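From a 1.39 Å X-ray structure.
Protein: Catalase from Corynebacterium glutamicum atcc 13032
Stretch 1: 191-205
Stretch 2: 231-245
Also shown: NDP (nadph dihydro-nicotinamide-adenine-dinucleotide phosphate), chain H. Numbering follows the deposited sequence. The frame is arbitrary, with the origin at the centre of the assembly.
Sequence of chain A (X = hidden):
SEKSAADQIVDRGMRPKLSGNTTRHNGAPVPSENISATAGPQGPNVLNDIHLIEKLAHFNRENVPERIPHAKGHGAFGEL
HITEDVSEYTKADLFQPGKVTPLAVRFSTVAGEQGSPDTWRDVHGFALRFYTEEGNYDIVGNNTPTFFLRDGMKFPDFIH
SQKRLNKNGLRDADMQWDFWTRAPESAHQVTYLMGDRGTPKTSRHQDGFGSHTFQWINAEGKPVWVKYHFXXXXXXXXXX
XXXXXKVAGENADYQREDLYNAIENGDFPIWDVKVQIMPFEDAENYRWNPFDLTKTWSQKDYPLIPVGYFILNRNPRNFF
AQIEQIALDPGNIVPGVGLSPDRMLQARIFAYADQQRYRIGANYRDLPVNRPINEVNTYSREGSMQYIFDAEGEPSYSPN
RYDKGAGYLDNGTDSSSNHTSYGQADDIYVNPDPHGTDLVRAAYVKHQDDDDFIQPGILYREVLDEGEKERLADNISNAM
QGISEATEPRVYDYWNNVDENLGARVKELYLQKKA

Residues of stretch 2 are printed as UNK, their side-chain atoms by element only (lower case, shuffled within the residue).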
ATOM      1  N   THR A 191     -13.717  30.584 -20.665  1.00  9.24           N
ATOM      2  CA  THR A 191     -13.986  31.108 -22.003  1.00 10.24           C
ATOM      3  C   THR A 191     -13.200  30.320 -23.061  1.00  9.37           C
ATOM      4  O   THR A 191     -13.734  29.973 -24.119  1.00 11.16           O
ATOM      5  CB  THR A 191     -13.663  32.608 -22.068  1.00 11.44           C
ATOM      6  OG1 THR A 191     -14.449  33.298 -21.092  1.00 10.77           O
ATOM      7  CG2 THR A 191     -13.975  33.175 -23.445  1.00 12.10           C
ATOM      8  N   TYR A 192     -11.942  30.011 -22.759  1.00  9.69           N
ATOM      9  CA  TYR A 192     -11.119  29.196 -23.651  1.00 10.34           C
ATOM     10  C   TYR A 192     -11.696  27.780 -23.797  1.00 10.67           C
ATOM     11  O   TYR A 192     -11.800  27.244 -24.906  1.00 11.00           O
ATOM     12  CB  TYR A 192      -9.696  29.161 -23.095  1.00  9.82           C
ATOM     13  CG  TYR A 192      -8.605  28.596 -23.974  1.00 12.33           C
ATOM     14  CD1 TYR A 192      -8.393  27.223 -24.061  1.00 12.80           C
ATOM     15  CD2 TYR A 192      -7.732  29.441 -24.659  1.00 12.75           C
ATOM     16  CE1 TYR A 192      -7.366  26.703 -24.842  1.00 12.29           C
ATOM     17  CE2 TYR A 192      -6.698  28.927 -25.440  1.00 12.14           C
ATOM     18  CZ  TYR A 192      -6.525  27.559 -25.525  1.00 11.85           C
ATOM     19  OH  TYR A 192      -5.492  27.061 -26.292  1.00 12.74           O
ATOM     20  N   LEU A 193     -12.073  27.187 -22.666  1.00 10.26           N
ATOM     21  CA  LEU A 193     -12.614  25.828 -22.616  1.00 10.01           C
ATOM     22  C   LEU A 193     -13.932  25.687 -23.385  1.00  9.62           C
ATOM     23  O   LEU A 193     -14.192  24.666 -24.036  1.00  9.25           O
ATOM     24  CB  LEU A 193     -12.834  25.413 -21.157  1.00  9.94           C
ATOM     25  CG  LEU A 193     -13.592  24.106 -20.909  1.00  9.88           C
ATOM     26  CD1 LEU A 193     -12.799  22.883 -21.383  1.00 11.99           C
ATOM     27  CD2 LEU A 193     -13.980  23.983 -19.437  1.00 11.41           C
ATOM     28  N   MET A 194     -14.780  26.707 -23.287  1.00  9.71           N
ATOM     29  CA  MET A 194     -16.115  26.624 -23.866  1.00  9.51           C
ATOM     30  C   MET A 194     -16.119  26.948 -25.361  1.00  9.45           C
ATOM     31  O   MET A 194     -17.138  26.790 -26.033  1.00 10.70           O
ATOM     32  CB  MET A 194     -17.074  27.541 -23.102  1.00 10.01           C
ATOM     33  CG  MET A 194     -17.385  27.036 -21.700  1.00 10.49           C
ATOM     34  SD  MET A 194     -18.410  25.560 -21.738  1.00 11.55           S
ATOM     35  CE  MET A 194     -18.026  24.851 -20.137  1.00 13.84           C
ATOM     36  N   GLY A 195     -14.977  27.388 -25.883  1.00 10.06           N
ATOM     37  CA  GLY A 195     -14.850  27.671 -27.304  1.00 11.44           C
ATOM     38  C   GLY A 195     -14.458  26.427 -28.083  1.00 11.01           C
ATOM     39  O   GLY A 195     -14.531  25.303 -27.563  1.00 11.10           O
ATOM     40  N   ASP A 196     -14.041  26.617 -29.331  1.00 10.54           N
ATOM     41  CA  ASP A 196     -13.714  25.492 -30.195  1.00 12.67           C
ATOM     42  C   ASP A 196     -12.624  24.618 -29.584  1.00 11.34           C
ATOM     43  O   ASP A 196     -12.635  23.397 -29.752  1.00 11.25           O
ATOM     44  CB  ASP A 196     -13.236  25.970 -31.569  1.00 12.85           C
ATOM     45  CG  ASP A 196     -14.319  26.654 -32.383  1.00 14.53           C
ATOM     46  OD1 ASP A 196     -15.515  26.579 -32.034  1.00 17.47           O
ATOM     47  OD2 ASP A 196     -13.962  27.252 -33.411  1.00 18.05           O
ATOM     48  N   ARG A 197     -11.681  25.245 -28.882  1.00 10.70           N
ATOM     49  CA  ARG A 197     -10.512  24.523 -28.368  1.00 11.62           C
ATOM     50  C   ARG A 197     -10.807  23.575 -27.209  1.00 12.06           C
ATOM     51  O   ARG A 197      -9.948  22.786 -26.812  1.00 11.85           O
ATOM     52  CB  ARG A 197      -9.380  25.487 -28.002  1.00 12.60           C
ATOM     53  CG  ARG A 197      -8.848  26.239 -29.198  1.00 13.18           C
ATOM     54  CD  ARG A 197      -7.615  27.023 -28.861  1.00 13.57           C
ATOM     55  NE  ARG A 197      -7.138  27.734 -30.036  1.00 14.74           N
ATOM     56  CZ  ARG A 197      -5.986  28.388 -30.081  1.00 13.56           C
ATOM     57  NH1 ARG A 197      -5.194  28.415 -29.015  1.00 14.80           N
ATOM     58  NH2 ARG A 197      -5.631  29.007 -31.192  1.00 14.39           N
ATOM     59  N   GLY A 198     -12.020  23.643 -26.671  1.00 10.34           N
ATOM     60  CA  GLY A 198     -12.448  22.667 -25.683  1.00 10.36           C
ATOM     61  C   GLY A 198     -12.571  21.273 -26.263  1.00  9.44           C
ATOM     62  O   GLY A 198     -12.581  20.297 -25.510  1.00 11.27           O
ATOM     63  N   THR A 199     -12.661  21.175 -27.591  1.00  9.98           N
ATOM     64  CA  THR A 199     -12.823  19.888 -28.259  1.00 11.15           C
ATOM     65  C   THR A 199     -11.893  19.700 -29.463  1.00 11.71           C
ATOM     66  O   THR A 199     -12.362  19.552 -30.590  1.00 11.54           O
ATOM     67  CB  THR A 199     -14.297  19.653 -28.696  1.00 11.45           C
ATOM     68  OG1 THR A 199     -14.756  20.762 -29.484  1.00 12.35           O
ATOM     69  CG2 THR A 199     -15.210  19.514 -27.482  1.00 11.54           C
ATOM     70  N   PRO A 200     -10.572  19.662 -29.221  1.00 11.40           N
ATOM     71  CA  PRO A 200      -9.647  19.390 -30.325  1.00 10.85           C
ATOM     72  C   PRO A 200      -9.871  17.970 -30.847  1.00  9.59           C
ATOM     73  O   PRO A 200     -10.174  17.080 -30.046  1.00 11.49           O
ATOM     74  CB  PRO A 200      -8.261  19.486 -29.671  1.00 11.04           C
ATOM     75  CG  PRO A 200      -8.484  19.923 -28.244  1.00 12.94           C
ATOM     76  CD  PRO A 200      -9.904  19.610 -27.909  1.00 11.82           C
ATOM     77  N   LYS A 201      -9.711  17.743 -32.147  1.00  9.93           N
ATOM     78  CA  LYS A 201      -9.997  16.418 -32.695  1.00 10.88           C
ATOM     79  C   LYS A 201      -9.004  15.364 -32.211  1.00 10.13           C
ATOM     80  O   LYS A 201      -9.393  14.225 -31.923  1.00 10.83           O
ATOM     81  CB  LYS A 201     -10.029  16.434 -34.225  1.00 11.56           C
ATOM     82  CG  LYS A 201     -11.169  17.249 -34.804  1.00 13.70           C
ATOM     83  CD  LYS A 201     -11.265  17.072 -36.309  1.00 15.42           C
ATOM     84  CE  LYS A 201     -12.386  17.932 -36.879  1.00 15.80           C
ATOM     85  NZ  LYS A 201     -12.652  17.639 -38.313  1.00 22.30           N
ATOM     86  N   THR A 202      -7.725  15.729 -32.149  1.00  9.95           N
ATOM     87  CA  THR A 202      -6.675  14.779 -31.807  1.00  9.43           C
ATOM     88  C   THR A 202      -5.664  15.423 -30.872  1.00  9.82           C
ATOM     89  O   THR A 202      -5.717  16.633 -30.603  1.00 11.07           O
ATOM     90  CB  THR A 202      -5.893  14.295 -33.054  1.00 10.28           C
ATOM     91  OG1 THR A 202      -4.984  15.322 -33.466  1.00 11.13           O
ATOM     92  CG2 THR A 202      -6.825  13.938 -34.215  1.00 10.88           C
ATOM     93  N   SER A 203      -4.726  14.616 -30.394  1.00  9.36           N
ATOM     94  CA  SER A 203      -3.606  15.144 -29.629  1.00  9.05           C
ATOM     95  C   SER A 203      -2.604  15.886 -30.498  1.00  8.83           C
ATOM     96  O   SER A 203      -1.831  16.705 -29.993  1.00  9.53           O
ATOM     97  CB  SER A 203      -2.877  14.015 -28.916  1.00  8.79           C
ATOM     98  OG  SER A 203      -3.728  13.369 -28.000  1.00  9.54           O
ATOM     99  N   ARG A 204      -2.595  15.575 -31.797  1.00  9.71           N
ATOM    100  CA  ARG A 204      -1.640  16.160 -32.733  1.00 10.14           C
ATOM    101  C   ARG A 204      -2.076  17.535 -33.226  1.00 10.49           C
ATOM    102  O   ARG A 204      -1.244  18.333 -33.674  1.00 11.23           O
ATOM    103  CB  ARG A 204      -1.448  15.233 -33.936  1.00 10.17           C
ATOM    104  CG  ARG A 204      -1.052  13.805 -33.556  1.00  9.85           C
ATOM    105  CD  ARG A 204      -0.907  12.915 -34.788  1.00 10.94           C
ATOM    106  NE  ARG A 204      -2.198  12.623 -35.404  1.00 11.34           N
ATOM    107  CZ  ARG A 204      -2.520  12.886 -36.665  1.00 11.64           C
ATOM    108  NH1 ARG A 204      -1.643  13.452 -37.490  1.00 13.66           N
ATOM    109  NH2 ARG A 204      -3.732  12.575 -37.102  1.00 12.32           N
ATOM    110  N   HIS A 205      -3.379  17.799 -33.146  1.00 10.59           N
ATOM    111  CA  HIS A 205      -3.966  19.020 -33.684  1.00 11.55           C
ATOM    112  C   HIS A 205      -4.326  20.034 -32.601  1.00 10.79           C
ATOM    113  O   HIS A 205      -5.433  20.589 -32.583  1.00 11.25           O
ATOM    114  CB  HIS A 205      -5.194  18.667 -34.524  1.00 11.22           C
ATOM    115  CG  HIS A 205      -4.865  17.895 -35.766  1.00 11.22           C
ATOM    116  ND1 HIS A 205      -4.794  16.518 -35.798  1.00 12.98           N
ATOM    117  CD2 HIS A 205      -4.560  18.315 -37.018  1.00 11.47           C
ATOM    118  CE1 HIS A 205      -4.479  16.122 -37.019  1.00 13.76           C
ATOM    119  NE2 HIS A 205      -4.327  17.193 -37.778  1.00 13.59           N
ATOM    120  N   UNK A 231       3.985  24.963 -30.737  1.00 10.99           N
ATOM    121  CA  UNK A 231       3.055  25.317 -31.804  1.00 10.84           C
ATOM    122  C   UNK A 231       2.916  24.163 -32.795  1.00 10.49           C
ATOM    123  O   UNK A 231       3.884  23.773 -33.458  1.00 12.33           O
ATOM    124  c   UNK A 231       1.411  28.805 -31.771  1.00 13.92           C
ATOM    125  c   UNK A 231       2.450  28.217 -30.823  1.00 13.79           C
ATOM    126  c   UNK A 231       3.491  26.611 -32.508  1.00 12.30           C
ATOM    127  c   UNK A 231       3.715  27.800 -31.560  1.00 12.66           C
ATOM    128  n   UNK A 231       0.229  29.344 -31.019  1.00 14.63           N
ATOM    129  N   UNK A 232       1.712  23.605 -32.880  1.00 11.24           N
ATOM    130  CA  UNK A 232       1.516  22.399 -33.670  1.00 10.96           C
ATOM    131  C   UNK A 232       1.721  22.626 -35.166  1.00 12.14           C
ATOM    132  O   UNK A 232       1.161  23.553 -35.748  1.00 14.26           O
ATOM    133  c   UNK A 232       0.130  21.777 -33.442  1.00 11.34           C
ATOM    134  o   UNK A 232      -0.060  20.734 -34.403  1.00 11.79           O
ATOM    135  c   UNK A 232      -0.974  22.820 -33.597  1.00 12.39           C
ATOM    136  N   UNK A 233       2.535  21.778 -35.784  1.00 11.48           N
ATOM    137  CA  UNK A 233       2.708  21.840 -37.227  1.00 13.07           C
ATOM    138  C   UNK A 233       1.534  21.225 -37.971  1.00 12.98           C
ATOM    139  O   UNK A 233       1.363  21.453 -39.175  1.00 15.76           O
ATOM    140  n   UNK A 233       7.592  22.257 -37.831  1.00 19.33           N
ATOM    141  c   UNK A 233       5.220  21.991 -37.360  1.00 18.96           C
ATOM    142  c   UNK A 233       8.804  21.921 -38.255  1.00 16.64           C
ATOM    143  n   UNK A 233       9.865  22.546 -37.771  1.00 18.14           N
ATOM    144  c   UNK A 233       4.005  21.160 -37.648  1.00 15.92           C
ATOM    145  c   UNK A 233       6.361  21.634 -38.287  1.00 20.23           C
ATOM    146  n   UNK A 233       8.950  20.963 -39.160  1.00 20.74           N
ATOM    147  N   UNK A 234       0.732  20.441 -37.257  1.00 11.88           N
ATOM    148  CA  UNK A 234      -0.458  19.823 -37.834  1.00 12.15           C
ATOM    149  C   UNK A 234      -1.631  20.809 -37.867  1.00 12.61           C
ATOM    150  O   UNK A 234      -2.568  20.647 -38.659  1.00 14.30           O
ATOM    151  o   UNK A 234       2.591  17.693 -37.021  1.00 12.59           O
ATOM    152  c   UNK A 234      -0.833  18.563 -37.046  1.00 12.63           C
ATOM    153  n   UNK A 234       1.433  18.016 -35.116  1.00 12.08           N
ATOM    154  c   UNK A 234       0.205  17.437 -37.142  1.00 12.74           C
ATOM    155  c   UNK A 234       1.516  17.731 -36.416  1.00 11.05           C
ATOM    156  N   UNK A 235      -1.556  21.827 -37.010  1.00 12.40           N
ATOM    157  CA  UNK A 235      -2.565  22.872 -36.921  1.00 11.88           C
ATOM    158  C   UNK A 235      -3.678  22.528 -35.947  1.00 12.95           C
ATOM    159  O   UNK A 235      -4.013  21.351 -35.787  1.00 14.91           O
ATOM    160  N   UNK A 236      -4.255  23.542 -35.299  1.00 11.96           N
ATOM    161  CA  UNK A 236      -5.468  23.348 -34.506  1.00 12.84           C
ATOM    162  C   UNK A 236      -6.567  22.812 -35.415  1.00 12.98           C
ATOM    163  O   UNK A 236      -6.783  23.323 -36.518  1.00 14.38           O
ATOM    164  c   UNK A 236      -6.569  23.335 -29.406  1.00 11.43           C
ATOM    165  c   UNK A 236      -5.679  23.963 -28.523  1.00 12.00           C
ATOM    166  c   UNK A 236      -5.265  25.017 -32.568  1.00 14.07           C
ATOM    167  c   UNK A 236      -5.586  24.509 -31.257  1.00 12.29           C
ATOM    168  c   UNK A 236      -4.714  25.131 -30.342  1.00 12.66           C
ATOM    169  n   UNK A 236      -3.909  25.977 -31.058  1.00 12.32           N
ATOM    170  c   UNK A 236      -4.251  25.910 -32.391  1.00 12.60           C
ATOM    171  c   UNK A 236      -4.754  24.870 -28.969  1.00 12.43           C
ATOM    172  c   UNK A 236      -5.938  24.660 -33.872  1.00 13.66           C
ATOM    173  c   UNK A 236      -6.527  23.592 -30.776  1.00 12.45           C
ATOM    174  N   UNK A 237      -7.262  21.781 -34.952  1.00 12.45           N
ATOM    175  CA  UNK A 237      -8.398  21.227 -35.677  1.00 12.73           C
ATOM    176  C   UNK A 237      -9.390  20.754 -34.623  1.00 12.87           C
ATOM    177  O   UNK A 237      -9.039  19.928 -33.778  1.00 14.14           O
ATOM    178  o   UNK A 237     -10.023  20.308 -37.681  1.00 22.12           O
ATOM    179  c   UNK A 237      -8.986  19.621 -37.552  1.00 21.08           C
ATOM    180  c   UNK A 237      -7.935  20.064 -36.560  1.00 15.55           C
ATOM    181  o   UNK A 237      -8.768  18.583 -38.213  1.00 22.58           O
ATOM    182  N   UNK A 238     -10.612  21.289 -34.645  1.00 13.05           N
ATOM    183  CA  UNK A 238     -11.557  21.063 -33.552  1.00 12.29           C
ATOM    184  C   UNK A 238     -12.887  20.499 -34.017  1.00 12.14           C
ATOM    185  O   UNK A 238     -13.400  20.896 -35.069  1.00 13.85           O
ATOM    186  c   UNK A 238     -11.816  22.371 -32.784  1.00 14.20           C
ATOM    187  s   UNK A 238     -10.343  23.178 -32.136  1.00 16.53           S
ATOM    188  N   UNK A 239     -13.447  19.592 -33.213  1.00 11.41           N
ATOM    189  CA  UNK A 239     -14.827  19.146 -33.368  1.00 11.24           C
ATOM    190  C   UNK A 239     -15.748  20.258 -32.906  1.00 11.66           C
ATOM    191  O   UNK A 239     -15.348  21.117 -32.118  1.00 13.07           O
ATOM    192  c   UNK A 239     -14.063  15.022 -34.667  1.00 13.74           C
ATOM    193  c   UNK A 239     -13.287  14.282 -33.784  1.00 14.22           C
ATOM    194  c   UNK A 239     -13.695  15.907 -32.070  1.00 13.30           C
ATOM    195  c   UNK A 239     -14.658  16.206 -34.241  1.00 13.23           C
ATOM    196  c   UNK A 239     -13.099  14.726 -32.487  1.00 12.91           C
ATOM    197  c   UNK A 239     -15.103  17.936 -32.472  1.00 11.60           C
ATOM    198  c   UNK A 239     -14.467  16.665 -32.944  1.00 11.76           C
ATOM    199  N   UNK A 240     -16.986  20.247 -33.385  1.00 12.28           N
ATOM    200  CA  UNK A 240     -18.036  21.009 -32.724  1.00 11.71           C
ATOM    201  C   UNK A 240     -18.453  20.254 -31.464  1.00 11.93           C
ATOM    202  O   UNK A 240     -18.040  19.114 -31.253  1.00 12.09           O
ATOM    203  o   UNK A 240     -19.797  19.847 -33.890  1.00 12.71           O
ATOM    204  c   UNK A 240     -19.275  21.153 -33.610  1.00 12.97           C
ATOM    205  c   UNK A 240     -18.933  21.866 -34.912  1.00 14.75           C
ATOM    206  N   UNK A 241     -19.276  20.886 -30.633  1.00 11.79           N
ATOM    207  CA  UNK A 241     -19.790  20.253 -29.423  1.00 12.55           C
ATOM    208  C   UNK A 241     -20.499  18.948 -29.784  1.00 12.57           C
ATOM    209  O   UNK A 241     -20.246  17.909 -29.170  1.00 12.48           O
ATOM    210  o   UNK A 241     -22.159  20.982 -26.819  1.00 24.07           O
ATOM    211  o   UNK A 241     -20.043  20.473 -26.553  1.00 19.35           O
ATOM    212  c   UNK A 241     -20.998  20.860 -27.262  1.00 17.94           C
ATOM    213  c   UNK A 241     -20.749  21.219 -28.719  1.00 13.94           C
ATOM    214  N   UNK A 242     -21.351  18.986 -30.806  1.00 13.56           N
ATOM    215  CA  UNK A 242     -22.106  17.804 -31.223  1.00 13.29           C
ATOM    216  C   UNK A 242     -21.213  16.691 -31.773  1.00 12.40           C
ATOM    217  O   UNK A 242     -21.406  15.511 -31.456  1.00 12.77           O
ATOM    218  c   UNK A 242     -23.172  18.188 -32.247  1.00 13.98           C
ATOM    219  N   UNK A 243     -20.243  17.062 -32.605  1.00 11.57           N
ATOM    220  CA  UNK A 243     -19.317  16.087 -33.179  1.00 13.44           C
ATOM    221  C   UNK A 243     -18.522  15.372 -32.103  1.00 13.36           C
ATOM    222  O   UNK A 243     -18.368  14.153 -32.150  1.00 13.17           O
ATOM    223  o   UNK A 243     -18.070  17.770 -37.593  1.00 24.53           O
ATOM    224  c   UNK A 243     -18.964  17.168 -35.475  1.00 14.88           C
ATOM    225  c   UNK A 243     -18.350  16.768 -34.149  1.00 15.30           C
ATOM    226  c   UNK A 243     -17.986  17.910 -36.357  1.00 17.48           C
ATOM    227  o   UNK A 243     -17.130  18.639 -35.814  1.00 14.00           O
ATOM    228  N   UNK A 244     -18.003  16.135 -31.143  1.00 12.25           N
ATOM    229  CA  UNK A 244     -17.172  15.572 -30.078  1.00 11.90           C
ATOM    230  C   UNK A 244     -17.963  14.562 -29.246  1.00 12.12           C
ATOM    231  O   UNK A 244     -17.446  13.497 -28.888  1.00 12.58           O
ATOM    232  c   UNK A 244     -16.595  16.683 -29.198  1.00 12.83           C
ATOM    233  N   UNK A 245     -19.223  14.884 -28.960  1.00 13.79           N
ATOM    234  CA  UNK A 245     -20.084  13.995 -28.187  1.00 14.30           C
ATOM    235  C   UNK A 245     -20.406  12.719 -28.966  1.00 15.27           C
ATOM    236  O   UNK A 245     -20.459  11.634 -28.389  1.00 15.43           O
ATOM    237  c   UNK A 245     -21.356  14.714 -27.764  1.00 16.85           C
TER
HETATM  238  PA  NDP H1520      -2.822  37.825 -30.251  1.00 19.80           P
HETATM  239  O1A NDP H1520      -3.695  38.236 -31.379  1.00 21.02           O
HETATM  240  O2A NDP H1520      -1.382  38.122 -30.497  1.00 21.48           O
HETATM  241  O5B NDP H1520      -3.023  36.254 -30.013  1.00 20.25           O
HETATM  242  C5B NDP H1520      -4.316  35.706 -29.934  1.00 17.75           C
HETATM  243  C4B NDP H1520      -4.142  34.224 -29.644  1.00 18.07           C
HETATM  244  O4B NDP H1520      -5.422  33.622 -29.517  1.00 16.70           O
HETATM  245  C3B NDP H1520      -3.397  33.521 -30.780  1.00 18.82           C
HETATM  246  O3B NDP H1520      -2.439  32.627 -30.245  1.00 20.05           O
HETATM  247  C2B NDP H1520      -4.519  32.791 -31.495  1.00 16.06           C
HETATM  248  O2B NDP H1520      -4.127  31.655 -32.242  1.00 18.78           O
HETATM  249  C1B NDP H1520      -5.429  32.466 -30.319  1.00 16.89           C
HETATM  250  N9A NDP H1520      -6.767  31.994 -30.727  1.00 16.35           N
HETATM  251  C8A NDP H1520      -7.343  32.086 -31.970  1.00 16.32           C
HETATM  252  N7A NDP H1520      -8.564  31.508 -31.928  1.00 17.09           N
HETATM  253  C5A NDP H1520      -8.778  31.041 -30.672  1.00 17.72           C
HETATM  254  C6A NDP H1520      -9.851  30.372 -30.088  1.00 17.25           C
HETATM  255  N6A NDP H1520     -10.770  29.782 -30.853  1.00 16.92           N
HETATM  256  N1A NDP H1520      -9.781  30.029 -28.757  1.00 17.73           N
HETATM  257  C2A NDP H1520      -8.658  30.332 -28.014  1.00 19.55           C
HETATM  258  N3A NDP H1520      -7.596  30.992 -28.600  1.00 17.61           N
HETATM  259  C4A NDP H1520      -7.655  31.340 -29.910  1.00 16.52           C
HETATM  260  O3  NDP H1520      -3.373  38.534 -28.904  1.00 19.49           O
HETATM  261  PN  NDP H1520      -2.729  38.365 -27.431  1.00 18.28           P
HETATM  262  O1N NDP H1520      -1.537  37.472 -27.473  1.00 17.58           O
HETATM  263  O2N NDP H1520      -2.630  39.732 -26.866  1.00 19.92           O
HETATM  264  O5D NDP H1520      -3.890  37.608 -26.613  1.00 18.18           O
HETATM  265  C5D NDP H1520      -5.245  37.971 -26.800  1.00 15.88           C
HETATM  266  C4D NDP H1520      -6.137  36.902 -26.203  1.00 17.19           C
HETATM  267  O4D NDP H1520      -5.917  35.689 -26.894  1.00 16.76           O
HETATM  268  C3D NDP H1520      -5.795  36.643 -24.744  1.00 16.88           C
HETATM  269  O3D NDP H1520      -6.583  37.445 -23.876  1.00 19.64           O
HETATM  270  C2D NDP H1520      -6.058  35.155 -24.594  1.00 15.76           C
HETATM  271  O2D NDP H1520      -7.378  34.954 -24.170  1.00 16.39           O
HETATM  272  C1D NDP H1520      -5.938  34.581 -26.002  1.00 15.89           C
HETATM  273  N1N NDP H1520      -4.711  33.770 -26.163  1.00 15.98           N
HETATM  274  C2N NDP H1520      -3.523  34.281 -25.724  1.00 17.90           C
HETATM  275  C3N NDP H1520      -2.330  33.587 -25.843  1.00 17.38           C
HETATM  276  C7N NDP H1520      -1.088  34.227 -25.314  1.00 18.47           C
HETATM  277  O7N NDP H1520      -0.059  33.403 -24.847  1.00 19.56           O
HETATM  278  N7N NDP H1520      -0.988  35.552 -25.273  1.00 19.91           N
HETATM  279  C4N NDP H1520      -2.256  32.211 -26.472  1.00 15.96           C
HETATM  280  C5N NDP H1520      -3.612  31.745 -26.919  1.00 15.78           C
HETATM  281  C6N NDP H1520      -4.755  32.528 -26.746  1.00 16.83           C
HETATM  282  P2B NDP H1520      -3.821  31.774 -33.824  1.00 19.04           P
HETATM  283  O1X NDP H1520      -5.039  32.378 -34.490  1.00 21.55           O
HETATM  284  O2X NDP H1520      -2.603  32.655 -34.003  1.00 20.64           O
HETATM  285  O3X NDP H1520      -3.550  30.368 -34.328  1.00 21.13           O
HETATM  286  O   HOH W   1      -2.532  28.913 -32.371  1.00 22.62           O

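Position 231 carries four carbons in a row ending in nitrogen, with nothing of stretch 1 in contact: Lys231. Its amine reaches a water that also binds the NADPH phosphate oxygen O3X.

At 232 one carbon bears an oxygen and a carbon, and the oxygen meets a stretch 1 carbonyl. This is Thr232, whose OG1 donates to Arg204 O (2.8 Å) while accepting from the backbone N of 234 and 235, so one hydroxyl organises the turn.

Position 233 has three carbons, a nitrogen, then a carbon with two nitrogens; it points away, exposed, as suits Arg233. At 234 three carbons end in one oxygen and one nitrogen: Gln234. Its NE2 donates to Arg204 O at 3.1 Å, a second bond to that carbonyl, and its CB lies over the His205 ring, 4.0 Å from the centroid.

Position 235 has no side-chain atoms. With phi 89° and psi 148°, a CB would jam against the preceding carbonyl oxygen, hence Gly235.

At 236 one carbon leads to fused five- and six-membered rings with one nitrogen, lying against the Arg197 guanidinium: Trp236. The two planes are 17° apart and their centres 3.6 Å, a cation-pi stack that a broad indole suits well; Arg197 CD sits 3.6 Å from the centroid of the six-membered ring.

Position 237 has two carbons, the second with two oxygens, near the Lys201 chain. Asp237 forms a long salt bridge, OD1 to Lys201 NZ at 3.8 Å. Position 238, one carbon and a sulfur, is Cys238; its small side chain packs closely, CB 3.3 Å from Asp196 O.

A carbon and a six-carbon ring at 239 make Phe239. Lys201 CG lies over its face, 3.5 Å from the centroid, an aliphatic stem on an aromatic surface.

At 240 a carbon bears an oxygen and a carbon, pointing away from stretch 1: Thr240, the N-cap, its OG1 accepting from the backbone N of 243. Position 241, two carbons and two oxygens, is Asp241; 242, a single carbon in the open, Ala242. Three carbons and two oxygens at 243 give Glu243, whose OE1 accepts from Thr240 N (2.9 Å), completing the cap. The lone carbon at 244 is Ala244, CB 3.6 Å from Thr199 CG2, and that at 245 is the exposed Ala245.

The contact rests on backbone pairing: Phe239 N to Thr199 O and Lys201 N to Asp237 O, both 2.8 Å, bracket a single bridge between Pro200 and Cys238. Side chains then extend it, burying 955 Å² in all.

Stretch 2, residues 231-245: KTRQGWDCFTDAEAA
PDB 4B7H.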